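Local coordinates for protein monoglyceride lipase (Saccharomyces cerevisiae, PDB 4ZWN) that hydrolyses monoacylglycerols to free fatty acids and glycerol, preferring monounsaturated substrates, and also takes part in breaking down fatty acid ethyl esters, at residues 126-131 and 157-162; 149-154 and 169-174; 184-189 and 234-239; 204-209 and 272-277; 244-247 and 252-255. The protein carries 2 engineered substitutions. All coordinates share one frame; numbering follows the deposited sequence.

Contact 1: 126-131 and 157-162; sequences KNLSEC and GKHKNE
Leu128, on helix 113-134, faces Glu162 in the loop after helix 145-156 with the two CA atoms 8.6 Å apart, so the contact is made by side chains. The loop opens with a type I turn from Gly157 to Lys160; His159, within the turn, and Glu162, two residues after it, both point toward the helix. A single methyl carries most of the contact: Leu128 CD2 reaches 3.3 Å from Glu162 OE1 and 3.9 Å from His159 ND1, approaching the imidazole at a slant. The histidine and the glutamate are themselves joined. His159 ND1 donates to Glu162 OE2 at 2.8 Å; the acceptor lies near the ring plane, while the nitrogen stands above the carboxylate plane, 45° out of it. A chi1 of -52° places the ring between two acids, with NE2 bonded to Glu125, about one turn before Leu128 on the same helix. With His159 cut back to an alanine, Glu162 would probably lose its donor, its carboxylate would be freer to turn, and a gap would open beside the leucine methyl. Glu125 also pairs with Lys158, and the leucine rests on Leu138 of the neighbouring strand. This is a surface contact in which carbon meets charge: the methyl shields one side of a histidine-carboxylate pair, and an imidazole bonded through both nitrogens to acidic groups is likely to be favoured in its protonated form.

Contact 2: 149-154 and 169-174; sequences ICLNYA and SGPLII
Leu151 and Pro171 meet in a buried, purely apolar contact near the probable nucleophile, where helix 145-156 packs against the loop that follows strand 165-169. The helix is the one that leaves the GXSXG elbow around Ser144, and the strand it leads to is the next parallel one in the sheet, so the contact lies on a beta-alpha-beta crossover of the alpha/beta hydrolase fold. One methyl does the touching. Leu151 CD1 lies 3.8 Å from Pro171 CB, and it is equally close to CG of the same proline, so that it settles against one edge of the pyrrolidine instead of a single atom. The CA-CB bond of the leucine points toward the loop, and a chi1 of -64° makes CD1 the leading branch. A looser partner follows two residues along the loop, where Ile173 CD1 comes within 4.2 Å of the same Leu151 CD1. Gly170, just before the proline, has a positive phi, which by itself favours glycine. Pro171 is about 7 Å from the side chains of both Ser144 and Asp272, near the catalytic centre without touching it. Backbone bonds tie Ser169 and Leu172 to Ser144, while Phe283 of helix 277-286 packs on Leu151 and Ile173 together; helix 233-248 reaches Asn152 and Leu172, and helix 113-134 lies against Ile149 and Tyr153.

Contact 3: 184-189 and 234-239; sequences PTQIIA and RQIHDF
Ile236 carries the apolar side of the contact with helix 185-191, and its two branches meet different partners. Ile236 CD1 reaches 4.3 Å from Ala189 CB, while Ile236 CG2 lies 4.0 Å from Gln186 OE1; with CG1 turned opposite the carbonyl carbon (chi1 -62°), the branches spread between the two residues. The glutamine bends at chi2 and crosses the isoleucine at about a right angle, so an amide oxygen rather than a methylene meets the methyl. Ala189, with only a CB, brings the backbones near, its CA 6.8 Å from that of His237. Both helices lie between strands 165-169 and 264-269, the region where alpha/beta hydrolases commonly carry their cap, and Gln186 lies about 9 Å from the side chain of the probable nucleophile Ser144. The other flank is looser and polar. His237 makes no close contact with 184-189, though it touches Pro190 one residue on, and its bonding is directed within its own helix: His237 ND1 donates almost straight (171°) to Asp238 OD1 at 3.1 Å. Arg234 NH1 reaches the same Asp238 OD1 at 2.8 Å, in a salt bridge lying in the guanidinium plane. Arg234 and His237 are partly exposed, each meeting the buried Asp238 at its edge; Asp238 OD2 is bonded to Glu113 N.

Contact 4: 204-209 and 272-277; sequences GLDLKG and DTINDP
Ile274 lays its end methyl over one face of the flat carbonyl group of Gly209, with Ile274 CD1 3.5 Å from Gly209 C. The second planar group, the carboxylate of Asp206, lies beside the same side chain, Asp206 OD2 being 4.1 Å from Ile274 CG1, the two side chains running alongside in opposite senses. A third, that of Asp272, is held from within its own loop: Asp272 OD1 accepts from Ile274 N at 2.8 Å, nearly in line with its C-O bond, and from Asn275 N at 3.0 Å, from above the carboxylate plane. An extended chi2 (-179°) carries CD1 of Ile274 out toward helix 207-210. A CB at Gly209 would clash with Asp206 OD2 and sit tight on Ile274 CG1. Thr273 OG1 lies 4.1 Å from Gly209 CA. Asp206 caps the helix with a weak bond to Gly209 N. Replacing Ile274 by an alanine would probably open a gap above the Gly209 carbonyl and remove packing from His302, which the isoleucine also touches. The other carboxylate oxygen of Asp272 is bonded to His302 ND1, and Asn275 ND2 reaches Ser144. An aspartate in a loop after the seventh strand of the sheet, steadied as an Asx turn and bonded to a histidine, is the placement of the acid of the alpha/beta hydrolase triad, consistent with the charge-relay role inferred for Asp272 and His302.

Contact 5: 244-247 and 252-255; sequences AKLY and NYIQ
Lys245 NZ and Tyr253 OH stand 4.3 Å apart and communicate through water, the well-formed link being the bond from Lys245 NZ to a water 2.9 Å away, which accepts it. That water makes only a weak, long approach to Tyr253 OH, at 3.5 Å. A second water lies near both groups, but its unusually short distance to the phenol makes its details doubtful. Lysine and tyrosine therefore meet along a hydrated rim, where the aliphatic end of Lys245 also comes obliquely up to the ring. Beneath this rim the contact is hydrocarbon. Leu246 CD2 approaches the edge of the Tyr253 ring, near its plane, with CE2 4.4 Å away, and the same CD2 is 4.2 Å from Ile254 CG1. The leucine and isoleucine cross at about a right angle; Ile254 sends CD1 on to 3.6 Å from Leu246 O, so that a methyl comes up to the side of a helix carbonyl oxygen. The pair joins the last turns of helix 233-248 to the first turn of helix 253-257, two consecutive helices linked by a short connection, in which Asn249 bonds the start of the second helix at Ile254 N. Phe283 of helix 277-286 covers Leu246 and Ile254 together, and Asn152 of helix 145-156 touches Lys245 and Leu246. The chemistry is layered: buried aliphatic groups join the two helices directly, whereas the amine and the phenol, partly exposed, are coupled through solvent and probably keep more freedom to adjust.

In the fold
Contact 2 is the middle piece of this set. Its loop meets contact 4 through Gly170 O and Asn275 ND2, 3.0 Å apart, and through Ile174 O and Asp276 N, 2.9 Å apart. Asp272 of the inferred triad belongs to contact 4, whose Ile274 side chain is about 4 Å from that of His302, and the Pro171 side chain of contact 2 is about 7 Å from those of Ser144 and Asp272. Contact 2 also touches contact 5, centres 11 Å apart, through Asn152, and contact 1 through Tyr153 and His159. Contacts 3 and 5 share helix 233-248, at residues 234-239 and 244-247. Contacts 1 and 4 lie on opposite sides of the chain's centre, 32 Å apart between centres.

Contact 1: 126-131 and 157-162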
# COMPACT_ATOMS: atom_id res chain seq x y z
N LYS A 126 -1.70 -16.72 -6.04
CA LYS A 126 -1.21 -16.68 -7.41
C LYS A 126 0.30 -16.47 -7.44
O LYS A 126 1.03 -17.20 -8.12
CB LYS A 126 -1.91 -15.57 -8.20
CG LYS A 126 -1.42 -15.40 -9.64
CD LYS A 126 -2.06 -14.18 -10.29
CE LYS A 126 -2.02 -14.26 -11.82
NZ LYS A 126 -0.65 -14.18 -12.37
N ASN A 127 0.76 -15.47 -6.69
CA ASN A 127 2.18 -15.17 -6.62
C ASN A 127 2.95 -16.24 -5.86
O ASN A 127 4.09 -16.56 -6.19
CB ASN A 127 2.41 -13.81 -5.97
CG ASN A 127 2.07 -12.66 -6.90
OD1 ASN A 127 2.87 -12.28 -7.74
ND2 ASN A 127 0.87 -12.11 -6.74
N LEU A 128 2.31 -16.79 -4.83
CA LEU A 128 2.88 -17.87 -4.04
C LEU A 128 3.16 -19.08 -4.93
O LEU A 128 4.17 -19.76 -4.79
CB LEU A 128 1.94 -18.25 -2.89
CG LEU A 128 2.52 -18.44 -1.49
CD1 LEU A 128 3.59 -17.40 -1.19
CD2 LEU A 128 1.40 -18.36 -0.47
N SER A 129 2.24 -19.32 -5.86
CA SER A 129 2.37 -20.43 -6.80
C SER A 129 3.51 -20.19 -7.77
O SER A 129 4.28 -21.11 -8.09
CB SER A 129 1.06 -20.64 -7.55
OG SER A 129 1.17 -21.71 -8.48
N GLU A 130 3.63 -18.96 -8.25
CA GLU A 130 4.66 -18.60 -9.21
C GLU A 130 6.04 -18.50 -8.57
O GLU A 130 7.05 -18.76 -9.22
CB GLU A 130 4.31 -17.28 -9.89
CG GLU A 130 3.04 -17.34 -10.72
CD GLU A 130 2.77 -16.05 -11.46
OE1 GLU A 130 3.63 -15.15 -11.42
OE2 GLU A 130 1.68 -15.93 -12.07
N CYS A 131 6.07 -18.13 -7.29
CA CYS A 131 7.33 -18.02 -6.56
C CYS A 131 7.78 -19.39 -6.05
O CYS A 131 8.95 -19.59 -5.74
CB CYS A 131 7.21 -17.04 -5.40
SG CYS A 131 7.08 -15.31 -5.91
N GLY A 157 -4.26 -13.01 7.75
CA GLY A 157 -4.09 -13.64 6.45
C GLY A 157 -4.00 -15.16 6.50
O GLY A 157 -3.43 -15.73 7.42
N LYS A 158 -4.58 -15.81 5.49
CA LYS A 158 -4.55 -17.26 5.40
C LYS A 158 -3.13 -17.78 5.24
O LYS A 158 -2.79 -18.87 5.70
CB LYS A 158 -5.41 -17.75 4.24
CG LYS A 158 -6.72 -18.38 4.66
CD LYS A 158 -7.49 -18.83 3.44
CE LYS A 158 -6.65 -19.77 2.59
NZ LYS A 158 -7.25 -19.96 1.24
N HIS A 159 -2.30 -16.98 4.57
CA HIS A 159 -0.91 -17.35 4.33
C HIS A 159 0.03 -16.37 5.01
O HIS A 159 1.11 -16.08 4.49
CB HIS A 159 -0.64 -17.41 2.83
CG HIS A 159 -1.62 -18.26 2.08
ND1 HIS A 159 -1.46 -19.62 1.92
CD2 HIS A 159 -2.78 -17.94 1.45
CE1 HIS A 159 -2.48 -20.10 1.22
NE2 HIS A 159 -3.29 -19.10 0.93
N LYS A 160 -0.37 -15.88 6.18
CA LYS A 160 0.43 -14.90 6.92
C LYS A 160 1.77 -15.47 7.37
O LYS A 160 2.74 -14.73 7.51
CB LYS A 160 -0.35 -14.38 8.13
CG LYS A 160 -0.69 -15.42 9.18
CD LYS A 160 -1.44 -14.79 10.34
CE LYS A 160 -1.82 -15.82 11.39
NZ LYS A 160 -2.58 -15.21 12.51
N ASN A 161 1.83 -16.78 7.60
CA ASN A 161 3.07 -17.42 8.04
C ASN A 161 3.97 -17.81 6.87
O ASN A 161 5.08 -18.29 7.06
CB ASN A 161 2.77 -18.65 8.90
CG ASN A 161 2.02 -18.30 10.18
OD1 ASN A 161 0.89 -18.74 10.38
ND2 ASN A 161 2.66 -17.52 11.04
N GLU A 162 3.47 -17.59 5.66
CA GLU A 162 4.22 -17.94 4.46
C GLU A 162 4.85 -16.70 3.82
O GLU A 162 5.77 -16.81 3.01
CB GLU A 162 3.30 -18.65 3.46
CG GLU A 162 2.63 -19.88 4.04
CD GLU A 162 1.57 -20.45 3.12
OE1 GLU A 162 1.84 -20.62 1.91
OE2 GLU A 162 0.45 -20.73 3.62

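Contact 2: 149-154 and 169-174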
# COMPACT_ATOMS: atom_id res chain seq x y z
N ILE A 149 -4.06 -2.60 5.26
CA ILE A 149 -4.39 -3.94 4.78
C ILE A 149 -3.22 -4.88 5.00
O ILE A 149 -3.39 -6.01 5.46
CB ILE A 149 -4.79 -3.91 3.29
CG1 ILE A 149 -6.07 -3.10 3.10
CG2 ILE A 149 -4.97 -5.33 2.76
CD1 ILE A 149 -6.39 -2.79 1.66
N CYS A 150 -2.02 -4.40 4.67
CA CYS A 150 -0.80 -5.19 4.80
C CYS A 150 -0.53 -5.63 6.24
O CYS A 150 -0.26 -6.81 6.49
CB CYS A 150 0.39 -4.39 4.28
SG CYS A 150 1.98 -5.21 4.55
N LEU A 151 -0.60 -4.69 7.17
CA LEU A 151 -0.35 -5.00 8.58
C LEU A 151 -1.43 -5.91 9.15
O LEU A 151 -1.15 -6.75 10.01
CB LEU A 151 -0.24 -3.72 9.40
CG LEU A 151 0.94 -2.81 9.04
CD1 LEU A 151 0.96 -1.59 9.95
CD2 LEU A 151 2.26 -3.56 9.12
N ASN A 152 -2.66 -5.75 8.67
CA ASN A 152 -3.75 -6.60 9.11
C ASN A 152 -3.64 -8.02 8.55
O ASN A 152 -3.97 -8.99 9.24
CB ASN A 152 -5.10 -5.99 8.74
CG ASN A 152 -5.62 -5.04 9.80
OD1 ASN A 152 -6.11 -5.46 10.84
ND2 ASN A 152 -5.51 -3.74 9.53
N TYR A 153 -3.18 -8.14 7.31
CA TYR A 153 -2.99 -9.45 6.70
C TYR A 153 -2.01 -10.27 7.53
O TYR A 153 -2.16 -11.48 7.67
CB TYR A 153 -2.51 -9.34 5.26
CG TYR A 153 -2.51 -10.68 4.53
CD1 TYR A 153 -3.64 -11.12 3.85
CD2 TYR A 153 -1.38 -11.50 4.54
CE1 TYR A 153 -3.65 -12.34 3.20
CE2 TYR A 153 -1.38 -12.72 3.89
CZ TYR A 153 -2.51 -13.14 3.22
OH TYR A 153 -2.52 -14.35 2.57
N ALA A 154 -1.00 -9.59 8.08
CA ALA A 154 -0.03 -10.24 8.95
C ALA A 154 -0.68 -10.83 10.21
O ALA A 154 -0.12 -11.70 10.86
CB ALA A 154 1.06 -9.25 9.34
N SER A 169 4.03 1.41 4.35
CA SER A 169 4.36 2.77 3.94
C SER A 169 3.31 3.74 4.46
O SER A 169 2.22 3.82 3.89
CB SER A 169 4.46 2.87 2.42
OG SER A 169 4.54 4.22 2.00
N GLY A 170 3.66 4.47 5.51
CA GLY A 170 2.72 5.33 6.21
C GLY A 170 1.35 4.70 6.33
O GLY A 170 0.38 5.24 5.81
N PRO A 171 1.27 3.54 7.00
CA PRO A 171 0.03 2.75 7.01
C PRO A 171 -1.14 3.50 7.64
O PRO A 171 -0.95 4.23 8.61
CB PRO A 171 0.41 1.52 7.84
CG PRO A 171 1.51 1.99 8.72
CD PRO A 171 2.29 2.97 7.90
N LEU A 172 -2.33 3.32 7.07
CA LEU A 172 -3.52 3.94 7.62
C LEU A 172 -3.94 3.25 8.90
O LEU A 172 -4.63 2.23 8.88
CB LEU A 172 -4.67 3.90 6.60
CG LEU A 172 -6.01 4.45 7.09
CD1 LEU A 172 -5.90 5.91 7.47
CD2 LEU A 172 -7.07 4.26 6.03
N ILE A 173 -3.49 3.80 10.02
CA ILE A 173 -3.89 3.29 11.33
C ILE A 173 -4.81 4.33 11.98
O ILE A 173 -5.97 4.04 12.27
CB ILE A 173 -2.67 2.98 12.21
CG1 ILE A 173 -1.84 1.86 11.57
CG2 ILE A 173 -3.11 2.57 13.60
CD1 ILE A 173 -0.65 1.40 12.39
N ILE A 174 -4.29 5.53 12.20
CA ILE A 174 -5.13 6.66 12.62
C ILE A 174 -4.84 7.88 11.77
O ILE A 174 -3.69 8.19 11.46
CB ILE A 174 -4.91 7.03 14.10
CG1 ILE A 174 -3.42 7.10 14.42
CG2 ILE A 174 -5.61 6.03 15.01
CD1 ILE A 174 -3.11 7.74 15.75

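Contact 3: 184-189 and 234-239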
# COMPACT_ATOMS: atom_id res chain seq x y z
N PRO A 184 -13.74 16.75 7.78
CA PRO A 184 -14.62 16.10 8.76
C PRO A 184 -15.54 15.08 8.12
O PRO A 184 -16.07 14.20 8.80
CB PRO A 184 -15.41 17.27 9.34
CG PRO A 184 -15.46 18.26 8.24
CD PRO A 184 -14.13 18.15 7.55
N THR A 185 -15.73 15.18 6.80
CA THR A 185 -16.54 14.22 6.08
C THR A 185 -15.93 12.82 6.18
O THR A 185 -16.64 11.81 6.12
CB THR A 185 -16.69 14.61 4.60
OG1 THR A 185 -17.07 15.99 4.50
CG2 THR A 185 -17.74 13.77 3.94
N GLN A 186 -14.61 12.75 6.37
CA GLN A 186 -13.94 11.46 6.56
C GLN A 186 -14.30 10.83 7.89
O GLN A 186 -14.03 9.65 8.11
CB GLN A 186 -12.42 11.62 6.44
CG GLN A 186 -11.95 11.79 5.01
CD GLN A 186 -12.40 10.64 4.12
OE1 GLN A 186 -11.77 9.58 4.09
NE2 GLN A 186 -13.50 10.85 3.41
N ILE A 187 -14.89 11.62 8.79
CA ILE A 187 -15.35 11.11 10.07
C ILE A 187 -16.84 10.77 9.99
O ILE A 187 -17.31 9.78 10.54
CB ILE A 187 -15.09 12.12 11.22
CG1 ILE A 187 -13.63 12.05 11.68
CG2 ILE A 187 -16.01 11.86 12.40
CD1 ILE A 187 -12.63 12.66 10.72
N ILE A 188 -17.59 11.59 9.25
CA ILE A 188 -19.02 11.41 9.10
C ILE A 188 -19.36 10.16 8.28
O ILE A 188 -20.29 9.42 8.62
CB ILE A 188 -19.68 12.64 8.44
CG1 ILE A 188 -19.30 13.91 9.19
CG2 ILE A 188 -21.19 12.49 8.40
CD1 ILE A 188 -19.74 13.91 10.63
N ALA A 189 -18.61 9.92 7.21
CA ALA A 189 -18.89 8.80 6.31
C ALA A 189 -18.87 7.43 7.00
O ALA A 189 -19.78 6.63 6.78
CB ALA A 189 -17.92 8.82 5.12
N ARG A 234 -19.35 2.49 2.72
CA ARG A 234 -19.01 1.14 3.16
C ARG A 234 -17.51 0.91 3.04
O ARG A 234 -16.88 0.42 3.97
CB ARG A 234 -19.80 0.10 2.37
CG ARG A 234 -19.51 -1.37 2.72
CD ARG A 234 -19.29 -1.60 4.22
NE ARG A 234 -20.45 -1.29 5.05
CZ ARG A 234 -20.40 -1.13 6.37
NH1 ARG A 234 -19.24 -1.26 7.00
NH2 ARG A 234 -21.49 -0.85 7.05
N GLN A 235 -16.95 1.28 1.89
CA GLN A 235 -15.52 1.16 1.66
C GLN A 235 -14.73 1.97 2.69
O GLN A 235 -13.81 1.45 3.33
CB GLN A 235 -15.15 1.62 0.25
CG GLN A 235 -13.66 1.64 -0.02
CD GLN A 235 -13.30 2.40 -1.28
OE1 GLN A 235 -13.92 3.41 -1.61
NE2 GLN A 235 -12.28 1.93 -1.99
N ILE A 236 -15.10 3.24 2.83
CA ILE A 236 -14.40 4.15 3.72
C ILE A 236 -14.45 3.70 5.18
O ILE A 236 -13.43 3.68 5.87
CB ILE A 236 -14.97 5.58 3.60
CG1 ILE A 236 -14.77 6.09 2.17
CG2 ILE A 236 -14.31 6.51 4.60
CD1 ILE A 236 -15.50 7.38 1.88
N HIS A 237 -15.64 3.32 5.64
CA HIS A 237 -15.81 2.82 7.00
C HIS A 237 -14.90 1.63 7.27
O HIS A 237 -14.29 1.53 8.34
CB HIS A 237 -17.27 2.40 7.24
CG HIS A 237 -17.50 1.71 8.55
ND1 HIS A 237 -17.27 0.36 8.73
CD2 HIS A 237 -17.95 2.18 9.74
CE1 HIS A 237 -17.57 0.03 9.97
NE2 HIS A 237 -17.98 1.12 10.61
N ASP A 238 -14.81 0.74 6.30
CA ASP A 238 -14.12 -0.52 6.49
C ASP A 238 -12.61 -0.36 6.62
O ASP A 238 -11.98 -1.05 7.43
CB ASP A 238 -14.46 -1.48 5.36
CG ASP A 238 -15.83 -2.11 5.54
OD1 ASP A 238 -16.55 -1.67 6.45
OD2 ASP A 238 -16.18 -3.03 4.77
N PHE A 239 -12.00 0.56 5.86
CA PHE A 239 -10.57 0.74 6.03
C PHE A 239 -10.27 1.73 7.16
O PHE A 239 -9.17 1.75 7.69
CB PHE A 239 -9.87 1.14 4.72
CG PHE A 239 -10.34 2.44 4.09
CD1 PHE A 239 -10.15 3.65 4.73
CD2 PHE A 239 -10.87 2.44 2.82
CE1 PHE A 239 -10.55 4.83 4.14
CE2 PHE A 239 -11.26 3.62 2.21
CZ PHE A 239 -11.10 4.82 2.87

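Contact 4: 204-209 and 272-277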
# COMPACT_ATOMS: atom_id res chain seq x y z
N GLY A 204 -11.73 15.01 -2.49
CA GLY A 204 -10.65 15.77 -3.10
C GLY A 204 -9.28 15.39 -2.57
O GLY A 204 -9.14 14.96 -1.42
N LEU A 205 -8.27 15.57 -3.41
CA LEU A 205 -6.89 15.24 -3.06
C LEU A 205 -6.20 16.35 -2.29
O LEU A 205 -6.21 17.51 -2.70
CB LEU A 205 -6.09 14.92 -4.32
CG LEU A 205 -6.47 13.65 -5.08
CD1 LEU A 205 -5.63 13.53 -6.33
CD2 LEU A 205 -6.31 12.43 -4.19
N ASP A 206 -5.60 15.99 -1.16
CA ASP A 206 -4.79 16.92 -0.39
C ASP A 206 -3.36 16.91 -0.93
O ASP A 206 -2.47 16.27 -0.36
CB ASP A 206 -4.81 16.56 1.10
CG ASP A 206 -4.00 17.51 1.95
OD1 ASP A 206 -3.73 18.64 1.49
OD2 ASP A 206 -3.63 17.13 3.08
N LEU A 207 -3.15 17.63 -2.03
CA LEU A 207 -1.88 17.60 -2.76
C LEU A 207 -0.69 18.00 -1.89
O LEU A 207 0.39 17.41 -1.99
CB LEU A 207 -1.96 18.50 -3.99
CG LEU A 207 -2.97 18.10 -5.06
CD1 LEU A 207 -2.99 19.11 -6.20
CD2 LEU A 207 -2.67 16.70 -5.60
N LYS A 208 -0.89 19.01 -1.05
CA LYS A 208 0.17 19.49 -0.16
C LYS A 208 0.47 18.47 0.93
O LYS A 208 1.61 18.36 1.39
CB LYS A 208 -0.21 20.84 0.45
CG LYS A 208 0.11 22.02 -0.46
CD LYS A 208 -0.37 23.34 0.15
CE LYS A 208 0.37 24.52 -0.46
NZ LYS A 208 0.38 24.47 -1.95
N GLY A 209 -0.54 17.72 1.35
CA GLY A 209 -0.36 16.70 2.36
C GLY A 209 0.24 15.43 1.79
O GLY A 209 0.96 14.71 2.48
N ASP A 272 4.14 13.72 7.74
CA ASP A 272 2.88 13.19 7.23
C ASP A 272 1.71 13.76 8.04
O ASP A 272 1.57 13.49 9.23
CB ASP A 272 2.88 11.66 7.29
CG ASP A 272 1.73 11.04 6.51
OD1 ASP A 272 0.72 11.73 6.26
OD2 ASP A 272 1.85 9.85 6.15
N THR A 273 0.88 14.56 7.38
CA THR A 273 -0.28 15.16 8.03
C THR A 273 -1.57 14.53 7.54
O THR A 273 -2.66 15.04 7.78
CB THR A 273 -0.33 16.67 7.81
OG1 THR A 273 -0.27 16.95 6.41
CG2 THR A 273 0.83 17.35 8.52
N ILE A 274 -1.44 13.40 6.83
CA ILE A 274 -2.60 12.63 6.39
C ILE A 274 -2.82 11.46 7.34
O ILE A 274 -3.87 11.36 7.98
CB ILE A 274 -2.42 12.13 4.95
CG1 ILE A 274 -2.32 13.33 3.99
CG2 ILE A 274 -3.58 11.23 4.54
CD1 ILE A 274 -2.17 12.95 2.54
N ASN A 275 -1.82 10.58 7.44
CA ASN A 275 -1.84 9.51 8.42
C ASN A 275 -0.86 9.80 9.56
O ASN A 275 0.33 10.01 9.32
CB ASN A 275 -1.51 8.16 7.77
CG ASN A 275 -2.56 7.72 6.77
OD1 ASN A 275 -3.67 8.24 6.76
ND2 ASN A 275 -2.20 6.76 5.93
N ASP A 276 -1.36 9.82 10.79
CA ASP A 276 -0.54 10.17 11.94
C ASP A 276 0.57 9.16 12.19
O ASP A 276 0.31 7.95 12.27
CB ASP A 276 -1.40 10.31 13.19
CG ASP A 276 -0.78 11.22 14.23
OD1 ASP A 276 0.44 11.12 14.47
OD2 ASP A 276 -1.52 12.04 14.82
N PRO A 277 1.82 9.64 12.31
CA PRO A 277 2.96 8.80 12.69
C PRO A 277 2.74 8.09 14.03
O PRO A 277 3.39 7.08 14.29
CB PRO A 277 4.11 9.80 12.77
CG PRO A 277 3.74 10.88 11.83
CD PRO A 277 2.24 11.01 11.95

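Contact 5: 244-247 and 252-255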
# COMPACT_ATOMS: atom_id res chain seq x y z
N ALA A 244 -8.21 1.57 12.92
CA ALA A 244 -8.58 1.87 14.29
C ALA A 244 -8.47 0.63 15.17
O ALA A 244 -8.12 0.72 16.35
CB ALA A 244 -9.99 2.43 14.35
N LYS A 245 -8.77 -0.53 14.58
CA LYS A 245 -8.69 -1.80 15.29
C LYS A 245 -7.27 -2.06 15.76
O LYS A 245 -7.04 -2.55 16.87
CB LYS A 245 -9.17 -2.95 14.40
CG LYS A 245 -8.97 -4.33 15.01
CD LYS A 245 -9.45 -5.42 14.06
CE LYS A 245 -8.76 -5.31 12.71
NZ LYS A 245 -9.30 -6.29 11.72
N LEU A 246 -6.31 -1.71 14.91
CA LEU A 246 -4.90 -1.89 15.25
C LEU A 246 -4.46 -0.89 16.31
O LEU A 246 -3.66 -1.22 17.19
CB LEU A 246 -4.03 -1.75 13.99
CG LEU A 246 -4.21 -2.87 12.96
CD1 LEU A 246 -3.24 -2.69 11.80
CD2 LEU A 246 -4.03 -4.23 13.62
N TYR A 247 -4.98 0.33 16.24
CA TYR A 247 -4.57 1.39 17.15
C TYR A 247 -5.09 1.16 18.57
O TYR A 247 -4.39 1.41 19.55
CB TYR A 247 -5.03 2.76 16.65
CG TYR A 247 -4.56 3.89 17.53
CD1 TYR A 247 -3.22 4.26 17.55
CD2 TYR A 247 -5.45 4.59 18.34
CE1 TYR A 247 -2.77 5.29 18.34
CE2 TYR A 247 -5.01 5.63 19.14
CZ TYR A 247 -3.67 5.97 19.14
OH TYR A 247 -3.22 7.00 19.93
N ASN A 252 -5.15 -7.26 23.32
CA ASN A 252 -3.89 -7.65 22.70
C ASN A 252 -4.07 -8.41 21.40
O ASN A 252 -3.46 -9.47 21.20
CB ASN A 252 -3.07 -8.50 23.68
CG ASN A 252 -2.43 -7.66 24.76
OD1 ASN A 252 -2.38 -6.44 24.65
ND2 ASN A 252 -1.93 -8.30 25.81
N TYR A 253 -4.90 -7.87 20.52
CA TYR A 253 -5.15 -8.49 19.23
C TYR A 253 -3.86 -8.70 18.45
O TYR A 253 -3.65 -9.75 17.84
CB TYR A 253 -6.12 -7.64 18.41
CG TYR A 253 -6.33 -8.16 17.01
CD1 TYR A 253 -7.20 -9.21 16.77
CD2 TYR A 253 -5.66 -7.60 15.93
CE1 TYR A 253 -7.40 -9.70 15.49
CE2 TYR A 253 -5.86 -8.08 14.64
CZ TYR A 253 -6.73 -9.12 14.43
OH TYR A 253 -6.92 -9.60 13.16
N ILE A 254 -2.99 -7.69 18.47
CA ILE A 254 -1.75 -7.75 17.72
C ILE A 254 -0.81 -8.81 18.28
O ILE A 254 -0.31 -9.65 17.53
CB ILE A 254 -1.04 -6.38 17.72
CG1 ILE A 254 -1.96 -5.33 17.08
CG2 ILE A 254 0.28 -6.47 16.98
CD1 ILE A 254 -1.37 -3.94 17.02
N GLN A 255 -0.59 -8.79 19.59
CA GLN A 255 0.30 -9.75 20.23
C GLN A 255 -0.13 -11.19 20.00
O GLN A 255 0.71 -12.08 19.86
CB GLN A 255 0.39 -9.49 21.74
CG GLN A 255 1.08 -8.19 22.12
CD GLN A 255 0.13 -7.02 22.20
OE1 GLN A 255 -0.95 -7.04 21.61
NE2 GLN A 255 0.53 -5.98 22.93
O HOH W 1 -6.45 -8.21 11.21
O HOH W 2 -10.22 -8.95 12.31